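Local coordinates for AB hydrolase-1 domain-containing protein (Parabacteroides distasonis, PDB 4Q34) that is a putative esterase of the alpha/beta hydrolase family, probably hydrolysing ester bonds in a substrate that is not known, at residues A[246-251]-A[292-297]; A[113-118]-A[260-265]; A[128-133]-A[301-306]. All blocks are in the same frame, centred on the assembly; numbering follows the deposited sequence.

Contact 1: residues A[246-251]-A[292-297]; sequences YGDNLP and GLHGNT
Asp248 makes both direct hydrogen bonds between residues 246-251 and 292-297. Its backbone N donates to Asn296 O (2.9 Å), and its carboxylate receives Gly295 N on the anti lone pair of OD2 at 2.8 Å. The other oxygen, OD1, takes the N-H of Asn249 from above the carboxylate plane. Aspartate suits the place because two acceptors on a short stem can each hold a backbone N-H, which restrains rotation of the group. A water molecule lengthens this network: it donates to Asp248 OD2 and lies in the plane of the His294 ring, 2.7 Å from ND1.

The van der Waals contact is close at the glycines. Gly247 CA rests 3.9 Å from Asn296 CB, and a beta carbon on Gly247 would collide with the carbonyl oxygens of Asn296 and Thr297. Gly295 has a positive phi (93°), at which a beta carbon would press on the carbonyl oxygen of His294. The Asn296 amide turns to Asp303 and Asn305.

Both loops leave the C-terminal ends of neighbouring parallel strands, 242-246 and 283-287, the side of the sheet where alpha/beta hydrolases build their active sites.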
ATOM      1  N   TYR A 246      21.549  16.286  -0.617  1.00 17.81           N
ATOM      2  CA  TYR A 246      22.381  15.107  -0.467  1.00 19.23           C
ATOM      3  C   TYR A 246      22.884  15.008   0.959  1.00 19.63           C
ATOM      4  O   TYR A 246      23.270  16.010   1.579  1.00 20.04           O
ATOM      5  CB  TYR A 246      23.595  15.078  -1.454  1.00 22.99           C
ATOM      6  CG  TYR A 246      23.193  14.724  -2.862  1.00 20.50           C
ATOM      7  CD1 TYR A 246      23.131  13.408  -3.276  1.00 22.50           C
ATOM      8  CD2 TYR A 246      22.838  15.709  -3.766  1.00 20.72           C
ATOM      9  CE1 TYR A 246      22.701  13.082  -4.565  1.00 21.43           C
ATOM     10  CE2 TYR A 246      22.400  15.385  -5.056  1.00 21.69           C
ATOM     11  CZ  TYR A 246      22.331  14.094  -5.438  1.00 20.06           C
ATOM     12  OH  TYR A 246      21.896  13.785  -6.713  1.00 22.50           O
ATOM     13  N   GLY A 247      22.933  13.785   1.457  1.00 20.08           N
ATOM     14  CA  GLY A 247      23.458  13.517   2.793  1.00 19.84           C
ATOM     15  C   GLY A 247      24.977  13.356   2.871  1.00 20.78           C
ATOM     16  O   GLY A 247      25.734  13.923   2.071  1.00 21.26           O
ATOM     17  N   ASP A 248      25.385  12.530   3.828  1.00 20.26           N
ATOM     18  CA  ASP A 248      26.788  12.475   4.293  1.00 20.39           C
ATOM     19  C   ASP A 248      27.428  11.158   3.904  1.00 23.38           C
ATOM     20  O   ASP A 248      26.816  10.319   3.250  1.00 21.44           O
ATOM     21  CB  ASP A 248      26.752  12.637   5.818  1.00 21.86           C
ATOM     22  CG  ASP A 248      28.002  13.261   6.383  1.00 24.94           C
ATOM     23  OD1 ASP A 248      29.020  13.357   5.660  1.00 23.39           O
ATOM     24  OD2 ASP A 248      27.945  13.646   7.579  1.00 23.65           O
ATOM     25  N   ASN A 249      28.687  10.955   4.319  1.00 22.84           N
ATOM     26  CA  ASN A 249      29.448   9.746   3.955  1.00 23.83           C
ATOM     27  C   ASN A 249      29.516   9.513   2.445  1.00 22.25           C
ATOM     28  O   ASN A 249      29.600   8.397   1.986  1.00 23.98           O
ATOM     29  CB  ASN A 249      28.933   8.525   4.716  1.00 23.24           C
ATOM     30  CG  ASN A 249      29.016   8.722   6.218  1.00 25.01           C
ATOM     31  OD1 ASN A 249      27.991   8.858   6.924  1.00 28.91           O
ATOM     32  ND2 ASN A 249      30.226   8.850   6.702  1.00 24.64           N
ATOM     33  N   LEU A 250      29.619  10.611   1.705  1.00 23.09           N
ATOM     34  CA  LEU A 250      29.942  10.535   0.296  1.00 24.23           C
ATOM     35  C   LEU A 250      31.432  10.264   0.202  1.00 25.61           C
ATOM     36  O   LEU A 250      32.197  11.079   0.639  1.00 26.45           O
ATOM     37  CB  LEU A 250      29.584  11.868  -0.366  1.00 24.75           C
ATOM     38  CG  LEU A 250      28.086  12.234  -0.319  1.00 24.16           C
ATOM     39  CD1 LEU A 250      27.892  13.610  -0.964  1.00 27.18           C
ATOM     40  CD2 LEU A 250      27.205  11.214  -0.995  1.00 22.62           C
ATOM     41  N   PRO A 251      31.840   9.141  -0.386  1.00 23.56           N
ATOM     42  CA  PRO A 251      33.268   8.842  -0.339  1.00 24.94           C
ATOM     43  C   PRO A 251      34.101   9.732  -1.305  1.00 27.72           C
ATOM     44  O   PRO A 251      33.601  10.189  -2.319  1.00 25.87           O
ATOM     45  CB  PRO A 251      33.322   7.364  -0.740  1.00 26.84           C
ATOM     46  CG  PRO A 251      32.083   7.151  -1.552  1.00 25.77           C
ATOM     47  CD  PRO A 251      31.058   8.029  -0.937  1.00 23.98           C
ATOM     48  N   GLY A 292      25.056  22.072   8.560  1.00 27.41           N
ATOM     49  CA  GLY A 292      25.032  21.708   9.961  1.00 27.45           C
ATOM     50  C   GLY A 292      24.375  20.394  10.325  1.00 29.03           C
ATOM     51  O   GLY A 292      24.270  20.078  11.503  1.00 29.48           O
ATOM     52  N   LEU A 293      23.944  19.605   9.330  1.00 23.30           N
ATOM     53  CA  LEU A 293      23.377  18.281   9.587  1.00 26.21           C
ATOM     54  C   LEU A 293      24.349  17.165   9.155  1.00 25.40           C
ATOM     55  O   LEU A 293      24.713  17.046   7.978  1.00 24.97           O
ATOM     56  CB  LEU A 293      22.040  18.138   8.842  1.00 25.01           C
ATOM     57  CG  LEU A 293      20.808  18.881   9.363  1.00 28.37           C
ATOM     58  CD1 LEU A 293      20.979  20.376   9.376  1.00 34.88           C
ATOM     59  CD2 LEU A 293      19.582  18.493   8.521  1.00 30.49           C
ATOM     60  N   HIS A 294      24.791  16.353  10.106  1.00 24.26           N
ATOM     61  CA  HIS A 294      25.846  15.373   9.856  1.00 24.37           C
ATOM     62  C   HIS A 294      25.292  13.968  10.006  1.00 24.92           C
ATOM     63  O   HIS A 294      24.412  13.744  10.842  1.00 25.44           O
ATOM     64  CB  HIS A 294      27.010  15.614  10.814  1.00 26.95           C
ATOM     65  CG  HIS A 294      27.565  17.007  10.706  1.00 28.99           C
ATOM     66  ND1 HIS A 294      28.534  17.355   9.787  1.00 32.69           N
ATOM     67  CD2 HIS A 294      27.224  18.155  11.343  1.00 32.06           C
ATOM     68  CE1 HIS A 294      28.806  18.644   9.904  1.00 32.77           C
ATOM     69  NE2 HIS A 294      28.017  19.155  10.833  1.00 33.50           N
ATOM     70  N   GLY A 295      25.791  13.031   9.190  1.00 22.21           N
ATOM     71  CA  GLY A 295      25.468  11.626   9.364  1.00 19.16           C
ATOM     72  C   GLY A 295      24.277  11.105   8.560  1.00 19.98           C
ATOM     73  O   GLY A 295      23.848   9.974   8.769  1.00 19.63           O
ATOM     74  N   ASN A 296      23.726  11.923   7.703  1.00 20.33           N
ATOM     75  CA  ASN A 296      22.621  11.442   6.901  1.00 19.44           C
ATOM     76  C   ASN A 296      23.018  10.394   5.884  1.00 20.55           C
ATOM     77  O   ASN A 296      24.111  10.419   5.322  1.00 21.21           O
ATOM     78  CB  ASN A 296      21.857  12.611   6.229  1.00 21.59           C
ATOM     79  CG  ASN A 296      21.050  13.399   7.218  1.00 21.75           C
ATOM     80  OD1 ASN A 296      21.450  14.493   7.680  1.00 20.96           O
ATOM     81  ND2 ASN A 296      19.922  12.817   7.622  1.00 20.45           N
ATOM     82  N   THR A 297      22.073   9.470   5.694  1.00 18.82           N
ATOM     83  CA  THR A 297      22.124   8.382   4.756  1.00 18.29           C
ATOM     84  C   THR A 297      21.425   8.845   3.459  1.00 18.81           C
ATOM     85  O   THR A 297      21.105   9.999   3.268  1.00 18.48           O
ATOM     86  CB  THR A 297      21.415   7.124   5.346  1.00 17.62           C
ATOM     87  OG1 THR A 297      19.976   7.351   5.349  1.00 15.74           O
ATOM     88  CG2 THR A 297      21.916   6.829   6.758  1.00 21.19           C
TER
HETATM   89  O   HOH W   1      29.818  15.502   8.363  1.00 37.33           O

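Contact 2: residues A[113-118]-A[260-265]; sequences FNRFRV and YEWTRR
The indole of Trp262 lies between two arginines: Arg117 NH1 is over one face, 3.4 Å from Trp262 CG, and Arg265 NH1 is over the opposite face, offset toward the rim. At the edge, Trp262 NE1 donates to Arg115 O (2.8 Å), which sits somewhat tilted from the ring plane. The guanidinium of Arg115 in turn has Trp262 CZ2 over one face and Glu261 OE1 at its edge, its plane inclined by 48° to the indole.

Helix 109-115 ends here in a Schellman motif, with Arg117 at positive phi, and the contact packs this end against helix 257-277 of the alpha/beta hydrolase fold. Tryptophan suits this place because one N-H reaches a carbonyl at the helix end while the flat ring fills the space between the arginines. Arg117 NH1 is paired with Glu199. Where Arg115 NH2 meets Arg265 NH1 (3.2 Å), the like charges are probably offset by Glu261 and Glu225, their respective partners. An alanine in place of Arg115 would probably leave Glu261 OE1 without its charged mate and open a gap beside Trp262 CZ2. That oxygen is gripped end-on by two nitrogens: Arg115 NH1 comes to 2.9 Å of Glu261 OE1 from above the carboxylate plane, and Arg115 NH2 approaches nearly along the C-O bond.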
ATOM      1  N   PHE A 113      22.448  -2.022   1.909  1.00 19.77           N
ATOM      2  CA  PHE A 113      22.947  -1.337   3.128  1.00 20.91           C
ATOM      3  C   PHE A 113      24.060  -0.368   2.751  1.00 20.98           C
ATOM      4  O   PHE A 113      24.069   0.782   3.145  1.00 21.63           O
ATOM      5  CB  PHE A 113      23.419  -2.420   4.087  1.00 21.56           C
ATOM      6  CG  PHE A 113      23.962  -1.938   5.398  1.00 23.78           C
ATOM      7  CD1 PHE A 113      25.294  -1.587   5.533  1.00 23.56           C
ATOM      8  CD2 PHE A 113      23.156  -1.937   6.539  1.00 24.29           C
ATOM      9  CE1 PHE A 113      25.809  -1.205   6.769  1.00 25.18           C
ATOM     10  CE2 PHE A 113      23.674  -1.570   7.772  1.00 25.77           C
ATOM     11  CZ  PHE A 113      24.997  -1.206   7.884  1.00 26.47           C
ATOM     12  N   ASN A 114      25.011  -0.855   1.965  1.00 21.67           N
ATOM     13  CA  ASN A 114      26.097   0.000   1.469  1.00 22.69           C
ATOM     14  C   ASN A 114      25.636   1.085   0.509  1.00 21.54           C
ATOM     15  O   ASN A 114      26.009   2.230   0.647  1.00 20.77           O
ATOM     16  CB  ASN A 114      27.134  -0.856   0.746  1.00 24.25           C
ATOM     17  CG  ASN A 114      27.929  -1.721   1.679  1.00 25.09           C
ATOM     18  OD1 ASN A 114      27.492  -2.051   2.770  1.00 24.09           O
ATOM     19  ND2 ASN A 114      29.108  -2.108   1.241  1.00 25.10           N
ATOM     20  N   ARG A 115      24.796   0.706  -0.462  1.00 20.82           N
ATOM     21  CA  ARG A 115      24.281   1.617  -1.471  1.00 21.41           C
ATOM     22  C   ARG A 115      23.536   2.801  -0.846  1.00 21.72           C
ATOM     23  O   ARG A 115      23.565   3.914  -1.372  1.00 20.55           O
ATOM     24  CB  ARG A 115      23.302   0.852  -2.373  1.00 23.20           C
ATOM     25  CG  ARG A 115      22.564   1.688  -3.381  1.00 27.14           C
ATOM     26  CD  ARG A 115      23.532   2.420  -4.295  1.00 32.63           C
ATOM     27  NE  ARG A 115      22.866   2.992  -5.469  1.00 36.30           N
ATOM     28  CZ  ARG A 115      23.530   3.552  -6.481  1.00 37.34           C
ATOM     29  NH1 ARG A 115      24.858   3.620  -6.457  1.00 30.09           N
ATOM     30  NH2 ARG A 115      22.867   4.013  -7.528  1.00 35.48           N
ATOM     31  N   PHE A 116      22.871   2.536   0.275  1.00 20.10           N
ATOM     32  CA  PHE A 116      22.111   3.553   1.016  1.00 19.21           C
ATOM     33  C   PHE A 116      22.950   4.344   2.019  1.00 19.95           C
ATOM     34  O   PHE A 116      22.448   5.256   2.681  1.00 19.73           O
ATOM     35  CB  PHE A 116      20.906   2.907   1.710  1.00 19.87           C
ATOM     36  CG  PHE A 116      19.845   2.388   0.751  1.00 19.24           C
ATOM     37  CD1 PHE A 116      19.763   2.868  -0.566  1.00 19.98           C
ATOM     38  CD2 PHE A 116      18.935   1.427   1.165  1.00 21.89           C
ATOM     39  CE1 PHE A 116      18.771   2.433  -1.425  1.00 22.58           C
ATOM     40  CE2 PHE A 116      17.945   0.988   0.302  1.00 21.50           C
ATOM     41  CZ  PHE A 116      17.852   1.502  -0.981  1.00 23.25           C
ATOM     42  N   ARG A 117      24.225   3.956   2.119  1.00 20.55           N
ATOM     43  CA  ARG A 117      25.215   4.620   2.930  1.00 21.11           C
ATOM     44  C   ARG A 117      24.833   4.589   4.410  1.00 21.38           C
ATOM     45  O   ARG A 117      25.056   5.539   5.156  1.00 21.60           O
ATOM     46  CB  ARG A 117      25.479   6.019   2.408  1.00 21.70           C
ATOM     47  CG  ARG A 117      25.897   6.067   0.938  1.00 20.97           C
ATOM     48  CD  ARG A 117      26.651   7.347   0.517  1.00 20.54           C
ATOM     49  NE  ARG A 117      26.037   8.524   1.133  1.00 19.08           N
ATOM     50  CZ  ARG A 117      24.911   9.088   0.733  1.00 20.15           C
ATOM     51  NH1 ARG A 117      24.265   8.623  -0.327  1.00 19.76           N
ATOM     52  NH2 ARG A 117      24.386  10.074   1.436  1.00 19.48           N
ATOM     53  N   VAL A 118      24.327   3.456   4.857  1.00 20.04           N
ATOM     54  CA  VAL A 118      24.166   3.222   6.300  1.00 20.90           C
ATOM     55  C   VAL A 118      25.544   2.872   6.865  1.00 23.00           C
ATOM     56  O   VAL A 118      25.852   3.194   7.994  1.00 23.66           O
ATOM     57  CB  VAL A 118      23.172   2.084   6.591  1.00 21.94           C
ATOM     58  CG1 VAL A 118      22.989   1.864   8.083  1.00 23.67           C
ATOM     59  CG2 VAL A 118      21.822   2.400   5.959  1.00 22.25           C
ATOM     60  N   TYR A 260      30.182   5.662  -4.349  1.00 22.78           N
ATOM     61  CA  TYR A 260      30.816   6.785  -5.051  1.00 24.64           C
ATOM     62  C   TYR A 260      29.900   7.405  -6.084  1.00 24.49           C
ATOM     63  O   TYR A 260      29.980   8.587  -6.343  1.00 26.46           O
ATOM     64  CB  TYR A 260      32.184   6.403  -5.648  1.00 22.89           C
ATOM     65  CG  TYR A 260      32.958   7.593  -6.156  1.00 24.69           C
ATOM     66  CD1 TYR A 260      33.551   8.488  -5.273  1.00 25.38           C
ATOM     67  CD2 TYR A 260      33.045   7.861  -7.506  1.00 30.51           C
ATOM     68  CE1 TYR A 260      34.224   9.602  -5.716  1.00 28.61           C
ATOM     69  CE2 TYR A 260      33.731   8.977  -7.965  1.00 33.25           C
ATOM     70  CZ  TYR A 260      34.319   9.843  -7.056  1.00 31.91           C
ATOM     71  OH  TYR A 260      34.995  10.957  -7.497  1.00 35.46           O
ATOM     72  N   GLU A 261      28.975   6.630  -6.619  1.00 25.04           N
ATOM     73  CA  GLU A 261      27.999   7.186  -7.533  1.00 26.38           C
ATOM     74  C   GLU A 261      27.292   8.373  -6.919  1.00 23.63           C
ATOM     75  O   GLU A 261      26.962   9.294  -7.645  1.00 24.21           O
ATOM     76  CB  GLU A 261      26.981   6.145  -7.954  1.00 31.15           C
ATOM     77  CG  GLU A 261      27.590   5.149  -8.916  1.00 34.80           C
ATOM     78  CD  GLU A 261      26.573   4.257  -9.616  1.00 42.43           C
ATOM     79  OE1 GLU A 261      25.370   4.277  -9.251  1.00 45.38           O
ATOM     80  OE2 GLU A 261      26.999   3.540 -10.547  1.00 45.21           O
ATOM     81  N   TRP A 262      27.064   8.357  -5.601  1.00 21.95           N
ATOM     82  CA  TRP A 262      26.403   9.481  -4.932  1.00 22.52           C
ATOM     83  C   TRP A 262      27.306  10.712  -4.899  1.00 23.42           C
ATOM     84  O   TRP A 262      26.866  11.821  -5.076  1.00 22.14           O
ATOM     85  CB  TRP A 262      25.890   9.110  -3.526  1.00 22.57           C
ATOM     86  CG  TRP A 262      24.963   7.963  -3.555  1.00 20.98           C
ATOM     87  CD1 TRP A 262      25.168   6.710  -3.024  1.00 23.20           C
ATOM     88  CD2 TRP A 262      23.663   7.936  -4.166  1.00 23.06           C
ATOM     89  NE1 TRP A 262      24.078   5.911  -3.269  1.00 22.79           N
ATOM     90  CE2 TRP A 262      23.132   6.641  -3.956  1.00 24.29           C
ATOM     91  CE3 TRP A 262      22.891   8.881  -4.866  1.00 25.19           C
ATOM     92  CZ2 TRP A 262      21.890   6.250  -4.464  1.00 24.71           C
ATOM     93  CZ3 TRP A 262      21.608   8.496  -5.336  1.00 25.17           C
ATOM     94  CH2 TRP A 262      21.133   7.197  -5.126  1.00 23.94           C
ATOM     95  N   THR A 263      28.592  10.521  -4.659  1.00 20.72           N
ATOM     96  CA  THR A 263      29.526  11.625  -4.808  1.00 23.21           C
ATOM     97  C   THR A 263      29.496  12.269  -6.173  1.00 21.88           C
ATOM     98  O   THR A 263      29.536  13.494  -6.272  1.00 22.99           O
ATOM     99  CB  THR A 263      30.967  11.118  -4.555  1.00 22.88           C
ATOM    100  OG1 THR A 263      30.965  10.406  -3.312  1.00 24.88           O
ATOM    101  CG2 THR A 263      31.935  12.244  -4.488  1.00 24.78           C
ATOM    102  N   ARG A 264      29.503  11.441  -7.216  1.00 24.19           N
ATOM    103  CA  ARG A 264      29.426  11.934  -8.603  1.00 24.66           C
ATOM    104  C   ARG A 264      28.129  12.696  -8.841  1.00 24.13           C
ATOM    105  O   ARG A 264      28.129  13.716  -9.558  1.00 22.34           O
ATOM    106  CB  ARG A 264      29.467  10.798  -9.634  1.00 29.67           C
ATOM    107  CG  ARG A 264      30.555   9.755  -9.430  1.00 39.28           C
ATOM    108  CD  ARG A 264      30.517   8.741 -10.573  1.00 50.32           C
ATOM    109  NE  ARG A 264      31.539   9.056 -11.546  1.00 61.95           N
ATOM    110  CZ  ARG A 264      32.725   8.465 -11.619  1.00 60.37           C
ATOM    111  NH1 ARG A 264      33.051   7.466 -10.804  1.00 70.19           N
ATOM    112  NH2 ARG A 264      33.587   8.870 -12.531  1.00 66.82           N
ATOM    113  N   ARG A 265      27.044  12.218  -8.228  1.00 22.98           N
ATOM    114  CA  ARG A 265      25.725  12.849  -8.392  1.00 21.86           C
ATOM    115  C   ARG A 265      25.666  14.234  -7.750  1.00 22.16           C
ATOM    116  O   ARG A 265      25.137  15.171  -8.351  1.00 20.97           O
ATOM    117  CB  ARG A 265      24.619  11.932  -7.882  1.00 21.59           C
ATOM    118  CG  ARG A 265      24.377  10.862  -8.933  1.00 21.41           C
ATOM    119  CD  ARG A 265      23.591   9.707  -8.372  1.00 21.98           C
ATOM    120  NE  ARG A 265      23.248   8.830  -9.475  1.00 22.86           N
ATOM    121  CZ  ARG A 265      22.745   7.626  -9.327  1.00 28.49           C
ATOM    122  NH1 ARG A 265      22.551   7.107  -8.124  1.00 31.55           N
ATOM    123  NH2 ARG A 265      22.451   6.941 -10.423  1.00 38.53           N
TER

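Contact 3: residues A[128-133]-A[301-306]; sequences VQFKRD and MSDLNN
Gln129 and Asn305 meet through the torsions of their side chains. Gln129 folds back at its second torsion (chi2 -77°), which places CD, while chi1 of Asn305 (61°) puts CG in the crowded position between the backbone N and the carbonyl carbon. These torsions set Gln129 CD 3.6 Å from Asn305 CG, and the two amides lie stacked, their planes 4° apart. Each is held by a further bond, Gln129 NE2 to His294 O and Asn305 OD1 from Asn296 ND2, so residues with both a flat amide and polar ends fit well here.

One backbone hydrogen bond joins the segments: Leu304 N donates to Gln129 O at 2.8 Å. The bond joins two turns, an inverse gamma turn centred on Gln129 and a type I beta turn from Asp303 to Asn306. Leu304 sets CD1 against the opposing backbone, 3.5 Å from Phe130 N, and its CB is 3.4 Å from Gln129 OE1. Asp303 CB comes within 3.3 Å of Gln129 O; its carboxylate instead accepts from Thr297 and Asn296.

Both segments lead into helices. Asp133 caps the start of helix 134-142, against which Phe130 packs edge-to-face on Tyr140, and Asn305 holds the N-cap position of helix 306-319 without a capping bond from its side chain; the first residue of that helix, Asn306, touches helix 72-78.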
ATOM      1  N   VAL A 128      26.473   7.875  12.024  1.00 22.94           N
ATOM      2  CA  VAL A 128      25.346   7.766  11.085  1.00 21.20           C
ATOM      3  C   VAL A 128      24.036   8.007  11.822  1.00 21.10           C
ATOM      4  O   VAL A 128      23.854   7.564  12.947  1.00 23.04           O
ATOM      5  CB  VAL A 128      25.350   6.417  10.295  1.00 20.92           C
ATOM      6  CG1 VAL A 128      24.971   5.228  11.182  1.00 22.93           C
ATOM      7  CG2 VAL A 128      24.461   6.491   9.061  1.00 22.35           C
ATOM      8  N   GLN A 129      23.096   8.669  11.140  1.00 22.84           N
ATOM      9  CA  GLN A 129      21.805   9.064  11.709  1.00 21.92           C
ATOM     10  C   GLN A 129      20.775   7.934  11.488  1.00 21.46           C
ATOM     11  O   GLN A 129      19.723   8.115  10.874  1.00 20.35           O
ATOM     12  CB  GLN A 129      21.321  10.357  11.021  1.00 24.03           C
ATOM     13  CG  GLN A 129      22.140  11.594  11.350  1.00 24.15           C
ATOM     14  CD  GLN A 129      21.855  12.182  12.716  1.00 24.17           C
ATOM     15  OE1 GLN A 129      20.985  11.728  13.437  1.00 22.32           O
ATOM     16  NE2 GLN A 129      22.611  13.220  13.078  1.00 24.61           N
ATOM     17  N   PHE A 130      21.116   6.765  11.997  1.00 22.62           N
ATOM     18  CA  PHE A 130      20.356   5.554  11.764  1.00 21.94           C
ATOM     19  C   PHE A 130      20.510   4.699  13.023  1.00 21.66           C
ATOM     20  O   PHE A 130      21.636   4.529  13.590  1.00 22.76           O
ATOM     21  CB  PHE A 130      20.877   4.873  10.488  1.00 19.35           C
ATOM     22  CG  PHE A 130      20.002   3.786   9.931  1.00 19.99           C
ATOM     23  CD1 PHE A 130      20.093   2.459  10.400  1.00 20.34           C
ATOM     24  CD2 PHE A 130      19.123   4.075   8.908  1.00 20.83           C
ATOM     25  CE1 PHE A 130      19.343   1.449   9.858  1.00 21.40           C
ATOM     26  CE2 PHE A 130      18.345   3.065   8.352  1.00 19.77           C
ATOM     27  CZ  PHE A 130      18.444   1.762   8.836  1.00 18.74           C
ATOM     28  N   LYS A 131      19.384   4.191  13.510  1.00 21.95           N
ATOM     29  CA  LYS A 131      19.381   3.330  14.693  1.00 23.06           C
ATOM     30  C   LYS A 131      20.046   1.996  14.390  1.00 23.07           C
ATOM     31  O   LYS A 131      19.820   1.413  13.336  1.00 22.63           O
ATOM     32  CB  LYS A 131      17.966   3.132  15.244  1.00 25.00           C
ATOM     33  CG  LYS A 131      18.012   2.798  16.738  1.00 31.07           C
ATOM     34  CD  LYS A 131      16.642   2.524  17.334  1.00 37.13           C
ATOM     35  CE  LYS A 131      16.757   2.091  18.795  1.00 46.46           C
ATOM     36  NZ  LYS A 131      15.397   2.096  19.398  1.00 47.90           N
ATOM     37  N   ARG A 132      20.862   1.506  15.315  1.00 24.67           N
ATOM     38  CA  ARG A 132      21.767   0.389  15.023  0.50 26.56           C
ATOM     39  C   ARG A 132      21.259  -0.991  15.462  1.00 24.70           C
ATOM     40  O   ARG A 132      22.014  -1.944  15.435  1.00 28.55           O
ATOM     41  CB  ARG A 132      23.150   0.651  15.668  0.50 30.98           C
ATOM     42  CG  ARG A 132      23.933   1.816  15.082  0.50 33.17           C
ATOM     43  CD  ARG A 132      24.819   2.427  16.165  0.50 39.56           C
ATOM     44  NE  ARG A 132      25.976   3.162  15.654  0.50 44.43           N
ATOM     45  CZ  ARG A 132      25.909   4.262  14.907  0.50 45.83           C
ATOM     46  NH1 ARG A 132      24.738   4.753  14.540  0.50 44.80           N
ATOM     47  NH2 ARG A 132      27.022   4.860  14.511  0.50 46.72           N
ATOM     48  N   ASP A 133      20.008  -1.102  15.865  1.00 22.84           N
ATOM     49  CA  ASP A 133      19.479  -2.397  16.378  1.00 24.48           C
ATOM     50  C   ASP A 133      18.948  -3.291  15.247  1.00 23.05           C
ATOM     51  O   ASP A 133      18.688  -2.827  14.137  1.00 23.92           O
ATOM     52  CB  ASP A 133      18.365  -2.166  17.392  1.00 27.61           C
ATOM     53  CG  ASP A 133      17.145  -1.488  16.764  1.00 28.31           C
ATOM     54  OD1 ASP A 133      17.288  -0.343  16.313  1.00 32.02           O
ATOM     55  OD2 ASP A 133      16.057  -2.091  16.699  1.00 36.78           O
HETATM   56  N   MSE A 301      14.973  11.749   4.894  1.00 17.59           N
HETATM   57  CA  MSE A 301      13.598  11.906   5.392  1.00 16.54           C
HETATM   58  C   MSE A 301      13.232  10.944   6.463  1.00 16.16           C
HETATM   59  O   MSE A 301      12.256  11.198   7.163  1.00 17.61           O
HETATM   60  CB  MSE A 301      12.550  11.850   4.214  1.00 17.65           C
HETATM   61  CG  MSE A 301      12.301  10.446   3.624  1.00 17.19           C
HETATM   62 SE   MSE A 301      13.752   9.596   2.662  0.75 17.59          SE
HETATM   63  CE  MSE A 301      13.914  10.877   1.263  1.00 17.70           C
ATOM     64  N   SER A 302      13.954   9.821   6.632  1.00 16.95           N
ATOM     65  CA  SER A 302      13.624   8.833   7.703  1.00 16.00           C
ATOM     66  C   SER A 302      14.759   8.637   8.713  1.00 17.25           C
ATOM     67  O   SER A 302      14.652   7.829   9.630  1.00 18.10           O
ATOM     68  CB  SER A 302      13.168   7.479   7.110  1.00 19.19           C
ATOM     69  OG  SER A 302      14.137   6.907   6.225  1.00 18.84           O
ATOM     70  N   ASP A 303      15.842   9.371   8.511  1.00 17.73           N
ATOM     71  CA  ASP A 303      16.993   9.313   9.423  1.00 17.33           C
ATOM     72  C   ASP A 303      16.619   9.841  10.828  1.00 18.60           C
ATOM     73  O   ASP A 303      15.580  10.472  11.007  1.00 18.91           O
ATOM     74  CB  ASP A 303      18.143  10.141   8.855  1.00 18.89           C
ATOM     75  CG  ASP A 303      18.892   9.450   7.725  1.00 16.71           C
ATOM     76  OD1 ASP A 303      18.777   8.212   7.510  1.00 19.72           O
ATOM     77  OD2 ASP A 303      19.621  10.181   7.025  1.00 18.88           O
ATOM     78  N   LEU A 304      17.511   9.639  11.800  1.00 18.97           N
ATOM     79  CA  LEU A 304      17.259  10.056  13.191  1.00 20.17           C
ATOM     80  C   LEU A 304      17.023  11.530  13.339  1.00 19.47           C
ATOM     81  O   LEU A 304      16.293  11.915  14.256  1.00 22.26           O
ATOM     82  CB  LEU A 304      18.403   9.635  14.115  1.00 19.50           C
ATOM     83  CG  LEU A 304      18.557   8.111  14.264  1.00 20.81           C
ATOM     84  CD1 LEU A 304      19.851   7.826  15.042  1.00 23.84           C
ATOM     85  CD2 LEU A 304      17.367   7.490  14.984  1.00 21.22           C
ATOM     86  N   ASN A 305      17.610  12.348  12.463  1.00 18.78           N
ATOM     87  CA  ASN A 305      17.452  13.814  12.522  1.00 19.74           C
ATOM     88  C   ASN A 305      16.439  14.308  11.490  1.00 19.33           C
ATOM     89  O   ASN A 305      16.553  15.434  10.989  1.00 18.82           O
ATOM     90  CB  ASN A 305      18.812  14.507  12.283  1.00 21.96           C
ATOM     91  CG  ASN A 305      19.406  14.197  10.920  1.00 21.97           C
ATOM     92  OD1 ASN A 305      18.917  13.336  10.183  1.00 21.99           O
ATOM     93  ND2 ASN A 305      20.435  14.936  10.550  1.00 21.80           N
ATOM     94  N   ASN A 306      15.477  13.467  11.151  1.00 19.08           N
ATOM     95  CA  ASN A 306      14.562  13.810  10.064  1.00 17.64           C
ATOM     96  C   ASN A 306      13.691  15.040  10.340  1.00 19.33           C
ATOM     97  O   ASN A 306      13.237  15.704   9.408  1.00 19.12           O
ATOM     98  CB  ASN A 306      13.722  12.629   9.586  1.00 17.65           C
ATOM     99  CG  ASN A 306      12.674  12.170  10.587  1.00 18.83           C
ATOM    100  OD1 ASN A 306      12.758  12.392  11.776  1.00 18.40           O
ATOM    101  ND2 ASN A 306      11.636  11.500  10.059  1.00 16.66           N
TER

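Overall arrangement
Along the chain the segments run 113-118, 128-133, 246-251, 260-265, 292-297 and 301-306. Contact 1 therefore falls within the span bounded by contact 3, whereas contact 2 interleaves with both. Contact 1 is central, its centre about 10 Å from that of contact 2 and about 11 Å from that of contact 3; the latter two are about 16 Å apart. Asp248 O with Arg117 NE links contacts 1 and 2, and Asp303 likewise ties contact 3 to contact 1. Together they tie the part of the chain that runs from strand 83-87 to strand 170-175 to the loops and helices following strands 242-246 and 283-287, probably shaping the surroundings of the active site.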